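Local coordinates for protein aspartate semialdehyde dehydrogenase (Francisella tularensis subsp. tularensis, PDB 4WOJ) that probably catalyses the NADPH-dependent reductive dephosphorylation of L-aspartyl-4-phosphate to L-aspartate semialdehyde, a step toward lysine, methionine and threonine, and works as a homodimer, at residues Thr39-Ser44 / Ala59-Tyr64; Thr281-Gln286 / Ala340-His345; Gln179-Gln184 / Pro271-His276. One frame throughout, in Å; residues are numbered along the deposited sequence.

Contact 1 (Thr39-Ser44 / Ala59-Tyr64); sequences TFFSTS and ALQDAY
F41 and Q61 meet with matching first torsions: chi1 is -72° in both, setting CG of each anti to its own carbonyl carbon, and as a bridged pair the two residues leave the same face of the sheet. The ring and amide planes stand 76° apart, and the side chains come closest at F41 CE2 and Q61 CB, 3.6 Å. Further round the ring, CD2 of F41 lies 3.3 Å from D62 O, which sits at the ring edge near its plane. Beyond CG the Q61 chain runs extended, and Q61 NE2 comes to 3.4 Å from T39 CG2. L60, next to Q61, packs through CD2 on CB of F40, while its CD1 reaches S42, whose OG is bonded to R16.

The backbones join through three hydrogen bonds. Q61 N donates to F40 O, S42 N to Q61 O, and A63 N to S42 O; the last is short at 2.6 Å. At the far end, CE2 of Y64 has CG2 of T43 at its edge in the ring plane, 3.4 Å away. Two residues earlier, D62 makes an Asx turn, its OD1 taking the N-H of Y64 from above the carboxylate plane. Helix 66-70 packs on F41 and Q61, and the ring of F40 meets F12 of the next strand. F41 pairs with Q61, and S42 with D62, as parallel neighbours: the short strand 61-62 is the outermost one here, added beside strand 36-42 at one edge of the parallel sheet of the Rossmann-type NAD-binding domain.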
loop_
_atom_site.group_PDB
_atom_site.type_symbol
_atom_site.label_atom_id
_atom_site.label_comp_id
_atom_site.label_asym_id
_atom_site.label_seq_id
_atom_site.Cartn_x
_atom_site.Cartn_y
_atom_site.Cartn_z
ATOM N N THR B 39 20.312 -34.723 3.815
ATOM C CA THR B 39 19.384 -35.533 4.567
ATOM C C THR B 39 18.162 -34.682 4.837
ATOM O O THR B 39 18.285 -33.532 5.215
ATOM C CB THR B 39 20.018 -36.021 5.870
ATOM O OG1 THR B 39 21.132 -36.861 5.555
ATOM C CG2 THR B 39 19.026 -36.787 6.716
ATOM N N PHE B 40 16.993 -35.269 4.670
ATOM C CA PHE B 40 15.761 -34.526 4.689
ATOM C C PHE B 40 14.927 -34.896 5.895
ATOM O O PHE B 40 14.453 -36.023 6.010
ATOM C CB PHE B 40 15.005 -34.753 3.370
ATOM C CG PHE B 40 15.614 -33.994 2.234
ATOM C CD1 PHE B 40 15.337 -32.637 2.070
ATOM C CD2 PHE B 40 16.548 -34.588 1.402
ATOM C CE1 PHE B 40 15.926 -31.918 1.054
ATOM C CE2 PHE B 40 17.160 -33.858 0.403
ATOM C CZ PHE B 40 16.840 -32.521 0.230
ATOM N N PHE B 41 14.737 -33.922 6.779
ATOM C CA PHE B 41 14.052 -34.138 8.041
ATOM C C PHE B 41 12.593 -33.793 7.985
ATOM O O PHE B 41 12.146 -32.965 7.186
ATOM C CB PHE B 41 14.702 -33.341 9.141
ATOM C CG PHE B 41 16.013 -33.888 9.550
ATOM C CD1 PHE B 41 17.172 -33.439 8.959
ATOM C CD2 PHE B 41 16.085 -34.893 10.506
ATOM C CE1 PHE B 41 18.397 -33.949 9.353
ATOM C CE2 PHE B 41 17.303 -35.417 10.894
ATOM C CZ PHE B 41 18.463 -34.942 10.315
ATOM N N SER B 42 11.838 -34.460 8.840
ATOM C CA SER B 42 10.402 -34.393 8.731
ATOM C C SER B 42 9.777 -34.577 10.083
ATOM O O SER B 42 10.422 -35.004 11.045
ATOM C CB SER B 42 9.891 -35.457 7.754
ATOM O OG SER B 42 8.677 -35.041 7.172
ATOM N N THR B 43 8.517 -34.194 10.149
ATOM C CA THR B 43 7.729 -34.427 11.345
ATOM C C THR B 43 6.506 -35.259 11.051
ATOM O O THR B 43 5.559 -35.226 11.808
ATOM C CB THR B 43 7.272 -33.101 11.992
ATOM O OG1 THR B 43 8.394 -32.207 12.082
ATOM C CG2 THR B 43 6.685 -33.350 13.385
ATOM N N SER B 44 6.484 -36.005 9.963
ATOM C CA SER B 44 5.358 -36.918 9.804
ATOM C C SER B 44 5.748 -38.240 9.211
ATOM O O SER B 44 5.746 -39.253 9.905
ATOM C CB SER B 44 4.195 -36.286 9.019
ATOM O OG SER B 44 4.450 -36.156 7.631
ATOM N N ALA B 59 15.604 -42.032 3.016
ATOM C CA ALA B 59 14.422 -41.939 3.861
ATOM C C ALA B 59 14.403 -40.666 4.680
ATOM O O ALA B 59 15.452 -40.134 5.053
ATOM C CB ALA B 59 14.368 -43.125 4.791
ATOM N N LEU B 60 13.196 -40.210 4.990
ATOM C CA LEU B 60 13.030 -39.028 5.833
ATOM C C LEU B 60 13.366 -39.371 7.261
ATOM O O LEU B 60 12.837 -40.326 7.806
ATOM C CB LEU B 60 11.606 -38.491 5.773
ATOM C CG LEU B 60 11.137 -38.065 4.393
ATOM C CD1 LEU B 60 9.660 -37.726 4.447
ATOM C CD2 LEU B 60 11.980 -36.901 3.894
ATOM N N GLN B 61 14.248 -38.582 7.854
ATOM C CA GLN B 61 14.576 -38.732 9.255
ATOM C C GLN B 61 13.673 -37.836 10.097
ATOM O O GLN B 61 12.905 -37.050 9.558
ATOM C CB GLN B 61 16.071 -38.490 9.465
ATOM C CG GLN B 61 16.882 -39.658 8.912
ATOM C CD GLN B 61 18.389 -39.466 8.968
ATOM O OE1 GLN B 61 18.948 -38.862 9.906
ATOM N NE2 GLN B 61 19.062 -39.984 7.950
ATOM N N ASP B 62 13.769 -37.981 11.412
ATOM C CA ASP B 62 12.889 -37.301 12.380
ATOM C C ASP B 62 13.425 -35.911 12.769
ATOM O O ASP B 62 14.557 -35.778 13.255
ATOM C CB ASP B 62 12.735 -38.197 13.625
ATOM C CG ASP B 62 11.778 -37.634 14.695
ATOM O OD1 ASP B 62 11.079 -36.604 14.491
ATOM O OD2 ASP B 62 11.728 -38.274 15.769
ATOM N N ALA B 63 12.598 -34.889 12.531
ATOM C CA ALA B 63 12.959 -33.492 12.823
ATOM C C ALA B 63 13.310 -33.306 14.291
ATOM O O ALA B 63 14.241 -32.585 14.626
ATOM C CB ALA B 63 11.822 -32.564 12.429
ATOM N N TYR B 64 12.562 -33.987 15.151
ATOM C CA TYR B 64 12.712 -33.872 16.608
ATOM C C TYR B 64 13.701 -34.860 17.219
ATOM O O TYR B 64 14.019 -34.779 18.409
ATOM C CB TYR B 64 11.345 -33.982 17.288
ATOM C CG TYR B 64 10.472 -32.804 16.943
ATOM C CD1 TYR B 64 10.641 -31.574 17.587
ATOM C CD2 TYR B 64 9.521 -32.895 15.934
ATOM C CE1 TYR B 64 9.868 -30.478 17.237
ATOM C CE2 TYR B 64 8.742 -31.813 15.588
ATOM C CZ TYR B 64 8.913 -30.610 16.235
ATOM O OH TYR B 64 8.120 -29.538 15.872
#

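Contact 2 (Thr281-Gln286 / Ala340-His345)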
loop_
_atom_site.group_PDB
_atom_site.type_symbol
_atom_site.label_atom_id
_atom_site.label_comp_id
_atom_site.label_asym_id
_atom_site.label_seq_id
_atom_site.Cartn_x
_atom_site.Cartn_y
_atom_site.Cartn_z
ATOM N N THR B 281 11.263 6.695 1.466
ATOM C CA THR B 281 11.661 8.100 1.511
ATOM C C THR B 281 12.964 8.122 2.263
ATOM O O THR B 281 13.033 7.755 3.429
ATOM C CB THR B 281 10.588 8.953 2.171
ATOM O OG1 THR B 281 9.345 8.780 1.458
ATOM C CG2 THR B 281 10.961 10.419 2.141
ATOM N N VAL B 282 14.022 8.470 1.555
ATOM C CA VAL B 282 15.382 8.280 2.056
ATOM C C VAL B 282 16.048 9.635 2.204
ATOM O O VAL B 282 16.064 10.418 1.229
ATOM C CB VAL B 282 16.238 7.444 1.113
ATOM C CG1 VAL B 282 17.570 7.147 1.750
ATOM C CG2 VAL B 282 15.541 6.117 0.771
ATOM N N LYS B 283 16.564 9.915 3.412
ATOM C CA LYS B 283 17.326 11.141 3.650
ATOM C C LYS B 283 18.787 10.775 3.511
ATOM O O LYS B 283 19.249 9.821 4.110
ATOM C CB LYS B 283 17.071 11.698 5.026
ATOM C CG LYS B 283 17.799 13.005 5.279
ATOM C CD LYS B 283 17.536 13.518 6.676
ATOM C CE LYS B 283 17.868 14.982 6.792
ATOM N NZ LYS B 283 16.802 15.818 6.176
ATOM N N LEU B 284 19.500 11.537 2.689
ATOM C CA LEU B 284 20.921 11.298 2.427
ATOM C C LEU B 284 21.834 12.078 3.360
ATOM O O LEU B 284 21.424 13.052 3.966
ATOM C CB LEU B 284 21.244 11.633 0.960
ATOM C CG LEU B 284 20.581 10.726 -0.104
ATOM C CD1 LEU B 284 20.888 11.237 -1.484
ATOM C CD2 LEU B 284 21.025 9.281 0.016
ATOM N N ARG B 285 23.080 11.656 3.474
ATOM C CA ARG B 285 24.048 12.430 4.255
ATOM C C ARG B 285 24.595 13.620 3.464
ATOM O O ARG B 285 25.172 14.517 4.039
ATOM C CB ARG B 285 25.230 11.572 4.701
ATOM C CG ARG B 285 24.865 10.427 5.606
ATOM C CD ARG B 285 26.082 9.925 6.353
ATOM N NE ARG B 285 25.904 8.544 6.810
ATOM C CZ ARG B 285 25.163 8.183 7.849
ATOM N NH1 ARG B 285 24.496 9.096 8.562
ATOM N NH2 ARG B 285 25.096 6.901 8.189
ATOM N N GLN B 286 24.450 13.580 2.151
ATOM C CA GLN B 286 24.951 14.589 1.233
ATOM C C GLN B 286 23.916 14.804 0.170
ATOM O O GLN B 286 23.249 13.859 -0.242
ATOM C CB GLN B 286 26.147 14.053 0.468
ATOM C CG GLN B 286 27.485 14.051 1.187
ATOM C CD GLN B 286 28.445 13.051 0.569
ATOM O OE1 GLN B 286 28.362 12.750 -0.628
ATOM N NE2 GLN B 286 29.352 12.519 1.380
ATOM N N ALA B 340 12.925 18.125 1.424
ATOM C CA ALA B 340 14.255 18.627 1.720
ATOM C C ALA B 340 15.164 18.378 0.534
ATOM O O ALA B 340 14.976 17.437 -0.215
ATOM C CB ALA B 340 14.803 17.951 2.953
ATOM N N ASP B 341 16.155 19.246 0.362
ATOM C CA ASP B 341 17.128 19.104 -0.737
ATOM C C ASP B 341 17.914 17.785 -0.687
ATOM O O ASP B 341 18.479 17.390 -1.688
ATOM C CB ASP B 341 18.088 20.306 -0.786
ATOM C CG ASP B 341 18.755 20.593 0.563
ATOM O OD1 ASP B 341 18.118 20.350 1.617
ATOM O OD2 ASP B 341 19.915 21.083 0.573
ATOM N N ASP B 342 17.960 17.131 0.477
ATOM C CA ASP B 342 18.677 15.861 0.636
ATOM C C ASP B 342 17.793 14.583 0.675
ATOM O O ASP B 342 18.278 13.498 0.913
ATOM C CB ASP B 342 19.609 15.914 1.852
ATOM C CG ASP B 342 18.920 16.366 3.128
ATOM O OD1 ASP B 342 17.682 16.416 3.138
ATOM O OD2 ASP B 342 19.634 16.663 4.141
ATOM N N ILE B 343 16.499 14.717 0.443
ATOM C CA ILE B 343 15.610 13.569 0.530
ATOM C C ILE B 343 15.226 13.158 -0.858
ATOM O O ILE B 343 14.952 13.993 -1.674
ATOM C CB ILE B 343 14.346 13.885 1.369
ATOM C CG1 ILE B 343 14.765 14.162 2.820
ATOM C CG2 ILE B 343 13.335 12.746 1.263
ATOM C CD1 ILE B 343 13.640 14.626 3.711
ATOM N N PHE B 344 15.260 11.875 -1.143
ATOM C CA PHE B 344 14.637 11.363 -2.398
ATOM C C PHE B 344 13.605 10.307 -2.099
ATOM O O PHE B 344 13.567 9.750 -1.017
ATOM C CB PHE B 344 15.663 10.839 -3.408
ATOM C CG PHE B 344 16.151 9.445 -3.135
ATOM C CD1 PHE B 344 17.236 9.230 -2.303
ATOM C CD2 PHE B 344 15.614 8.354 -3.819
ATOM C CE1 PHE B 344 17.721 7.962 -2.071
ATOM C CE2 PHE B 344 16.084 7.085 -3.577
ATOM C CZ PHE B 344 17.131 6.879 -2.694
ATOM N N HIS B 345 12.736 10.089 -3.072
ATOM C CA HIS B 345 11.712 9.027 -3.020
ATOM C C HIS B 345 11.948 8.001 -4.091
ATOM O O HIS B 345 12.457 8.324 -5.164
ATOM C CB HIS B 345 10.336 9.614 -3.289
ATOM C CG HIS B 345 10.007 10.799 -2.436
ATOM N ND1 HIS B 345 9.506 10.686 -1.156
ATOM C CD2 HIS B 345 10.099 12.128 -2.684
ATOM C CE1 HIS B 345 9.295 11.886 -0.658
ATOM N NE2 HIS B 345 9.633 12.777 -1.571
HETATM O O HOH W 1 21.511 15.482 5.514
#
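V282 and F344 exchange two backbone bonds: V282 N donates almost straight (N-H...O angle 176°) to F344 O at 2.9 Å, and F344 N returns a more bent one to V282 O. A third, from L284 N to D342 O, carries the pairing to the point where the type I turn A340-I343 leads into the strand. This is an antiparallel pair inside the mixed sheet of the dimerisation domain, strand 275-284 running between 159-167 and 343-351.

Apolar contacts form on both faces of the pair. On one, the side chains of V282 and F344 lie side by side, CB of V282 3.6 Å from CE1 of the ring. On the other, T281 CG2 touches I343 CG2 at 3.4 Å. L284 CD2 also reaches the edge of the F344 ring, and helix 290-298 packs on both F344 and L284.

Polar side chains work at both ends. H345 ND1 donates to T281 OG1 at 3.2 Å, with OG1 close to the imidazole plane; that hydroxyl also bonds N163 of the second subunit, and H345 NE2 bonds S337. K283 NZ forms a salt bridge with OD1 of D342, approaching from the syn side at 3.2 Å, and a water links D342 OD2 to L284 O.

Contact 3 (Gln179-Gln184 / Pro271-His276); sequences QELLQQ and PSLRSH
L181 and L182, neighbours on helix 175-191, bring one methyl each to the same methyl of L273: CD2 of L181 and CD2 of L182 both lie 4.0 Å from L273 CD2. This is plain helix-on-loop packing in the dimerisation domain, with the loop leading straight into strand 275-284. The side chains of L182 and L273 cross at about a right angle. L181 has CG anti to its backbone N, chi1 163°, and both its methyls reach P271. CD2 lies 4.1 Å from P271 CA and also meets the carbonyl O of S272. No hydrogen bond joins the two segments.

Outside this first shell, I170 also packs on L181 and pairs through its backbone with S272, while R201 of the second subunit packs on L182. The loop is held further along: R274 NE makes a salt bridge with D351, and the backbone of R274 pairs with Q352. Strand 275-284 then carries H276, the predicted proton acceptor, which touches C141, the predicted acyl-thioester residue, though H276 itself makes no contact with the helix segment. Back at the leucine patch, the other methyl of L181, CD1, stops 4.3 Å from P271 CB.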
loop_
_atom_site.group_PDB
_atom_site.type_symbol
_atom_site.label_atom_id
_atom_site.label_comp_id
_atom_site.label_asym_id
_atom_site.label_seq_id
_atom_site.Cartn_x
_atom_site.Cartn_y
_atom_site.Cartn_z
ATOM N N GLN B 179 -3.839 -19.389 1.130
ATOM C CA GLN B 179 -5.013 -20.176 0.767
ATOM C C GLN B 179 -6.258 -19.454 1.233
ATOM O O GLN B 179 -7.209 -19.291 0.477
ATOM C CB GLN B 179 -4.937 -21.562 1.402
ATOM C CG GLN B 179 -4.206 -22.566 0.541
ATOM C CD GLN B 179 -3.616 -23.723 1.326
ATOM O OE1 GLN B 179 -3.934 -23.942 2.492
ATOM N NE2 GLN B 179 -2.735 -24.468 0.679
ATOM N N GLU B 180 -6.245 -19.008 2.480
ATOM C CA GLU B 180 -7.371 -18.211 2.999
ATOM C C GLU B 180 -7.678 -17.021 2.065
ATOM O O GLU B 180 -8.814 -16.836 1.636
ATOM C CB GLU B 180 -7.129 -17.747 4.455
ATOM C CG GLU B 180 -8.435 -17.611 5.219
ATOM C CD GLU B 180 -8.289 -17.045 6.620
ATOM O OE1 GLU B 180 -7.942 -15.856 6.733
ATOM O OE2 GLU B 180 -8.547 -17.768 7.621
ATOM N N LEU B 181 -6.652 -16.237 1.726
ATOM C CA LEU B 181 -6.849 -15.042 0.913
ATOM C C LEU B 181 -7.498 -15.433 -0.397
ATOM O O LEU B 181 -8.459 -14.765 -0.859
ATOM C CB LEU B 181 -5.533 -14.271 0.674
ATOM C CG LEU B 181 -5.571 -13.241 -0.481
ATOM C CD1 LEU B 181 -6.592 -12.150 -0.303
ATOM C CD2 LEU B 181 -4.214 -12.613 -0.696
ATOM N N LEU B 182 -6.949 -16.471 -1.027
ATOM C CA LEU B 182 -7.506 -16.948 -2.322
ATOM C C LEU B 182 -8.950 -17.333 -2.141
ATOM O O LEU B 182 -9.780 -17.031 -2.958
ATOM C CB LEU B 182 -6.729 -18.119 -2.897
ATOM C CG LEU B 182 -5.293 -17.824 -3.342
ATOM C CD1 LEU B 182 -4.552 -19.117 -3.618
ATOM C CD2 LEU B 182 -5.277 -16.898 -4.547
ATOM N N GLN B 183 -9.251 -17.950 -1.021
ATOM C CA GLN B 183 -10.604 -18.423 -0.778
ATOM C C GLN B 183 -11.603 -17.300 -0.464
ATOM O O GLN B 183 -12.709 -17.255 -1.010
ATOM C CB GLN B 183 -10.563 -19.458 0.325
ATOM C CG GLN B 183 -11.885 -19.698 0.986
ATOM C CD GLN B 183 -11.966 -21.115 1.430
ATOM O OE1 GLN B 183 -11.194 -21.540 2.284
ATOM N NE2 GLN B 183 -12.880 -21.884 0.811
ATOM N N GLN B 184 -11.230 -16.400 0.428
ATOM C CA GLN B 184 -12.046 -15.195 0.649
ATOM C C GLN B 184 -12.456 -14.613 -0.696
ATOM O O GLN B 184 -13.614 -14.386 -0.954
ATOM C CB GLN B 184 -11.280 -14.141 1.438
ATOM C CG GLN B 184 -10.996 -14.527 2.871
ATOM C CD GLN B 184 -9.911 -13.656 3.499
ATOM O OE1 GLN B 184 -9.437 -12.697 2.867
ATOM N NE2 GLN B 184 -9.494 -13.996 4.752
ATOM N N PRO B 271 -3.489 -7.339 -0.482
ATOM C CA PRO B 271 -3.905 -8.546 -1.158
ATOM C C PRO B 271 -3.013 -8.881 -2.341
ATOM O O PRO B 271 -3.504 -9.026 -3.466
ATOM C CB PRO B 271 -5.340 -8.223 -1.647
ATOM C CG PRO B 271 -5.704 -6.912 -1.041
ATOM C CD PRO B 271 -4.421 -6.233 -0.760
ATOM N N SER B 272 -1.716 -8.993 -2.068
ATOM C CA SER B 272 -0.754 -9.528 -2.999
ATOM C C SER B 272 -0.377 -10.921 -2.536
ATOM O O SER B 272 -0.551 -11.269 -1.389
ATOM C CB SER B 272 0.505 -8.654 -3.019
ATOM O OG SER B 272 0.242 -7.434 -3.646
ATOM N N LEU B 273 0.201 -11.690 -3.424
ATOM C CA LEU B 273 0.546 -13.038 -3.109
ATOM C C LEU B 273 2.000 -13.283 -2.674
ATOM O O LEU B 273 2.178 -13.909 -1.633
ATOM C CB LEU B 273 0.136 -13.926 -4.253
ATOM C CG LEU B 273 -1.397 -14.025 -4.490
ATOM C CD1 LEU B 273 -1.706 -14.750 -5.802
ATOM C CD2 LEU B 273 -2.162 -14.698 -3.356
ATOM N N ARG B 274 3.024 -12.857 -3.421
ATOM C CA ARG B 274 4.405 -13.166 -3.003
ATOM C C ARG B 274 5.450 -12.079 -3.146
ATOM O O ARG B 274 6.592 -12.285 -2.760
ATOM C CB ARG B 274 4.938 -14.448 -3.646
ATOM C CG ARG B 274 4.553 -14.680 -5.090
ATOM C CD ARG B 274 5.256 -15.898 -5.651
ATOM N NE ARG B 274 6.687 -15.946 -5.420
ATOM C CZ ARG B 274 7.449 -17.022 -5.643
ATOM N NH1 ARG B 274 6.898 -18.163 -6.102
ATOM N NH2 ARG B 274 8.772 -16.974 -5.413
ATOM N N SER B 275 5.058 -10.905 -3.605
ATOM C CA SER B 275 5.983 -9.830 -3.723
ATOM C C SER B 275 5.710 -8.676 -2.742
ATOM O O SER B 275 4.573 -8.226 -2.633
ATOM C CB SER B 275 5.981 -9.333 -5.143
ATOM O OG SER B 275 6.854 -10.131 -5.901
ATOM N N HIS B 276 6.742 -8.263 -1.989
ATOM C CA HIS B 276 6.606 -7.111 -1.087
ATOM C C HIS B 276 6.965 -5.878 -1.827
ATOM O O HIS B 276 7.966 -5.871 -2.521
ATOM C CB HIS B 276 7.469 -7.217 0.148
ATOM C CG HIS B 276 7.002 -8.267 1.110
ATOM N ND1 HIS B 276 5.806 -8.927 0.965
ATOM C CD2 HIS B 276 7.570 -8.770 2.229
ATOM C CE1 HIS B 276 5.656 -9.791 1.949
ATOM N NE2 HIS B 276 6.716 -9.720 2.727
#

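How the contacts relate
Along the chain contact 1 comes first, then contact 3, then contact 2. Contact 1 belongs to the NAD-binding domain, and the other two to the dimerisation domain. Contacts 1 and 2 sit on opposite sides of the chain's centre, their own centres about 50 Å apart; contact 3 lies about 29 Å from contact 1 and about 33 Å from contact 2, centre to centre, and none touches another. Strand 275-284 links contacts 3 and 2, running from the predicted active-site H276 at its start to contact 2 at its far end. Both touch the second subunit, contact 3 through its helix and loop and contact 2 through T281 and H345.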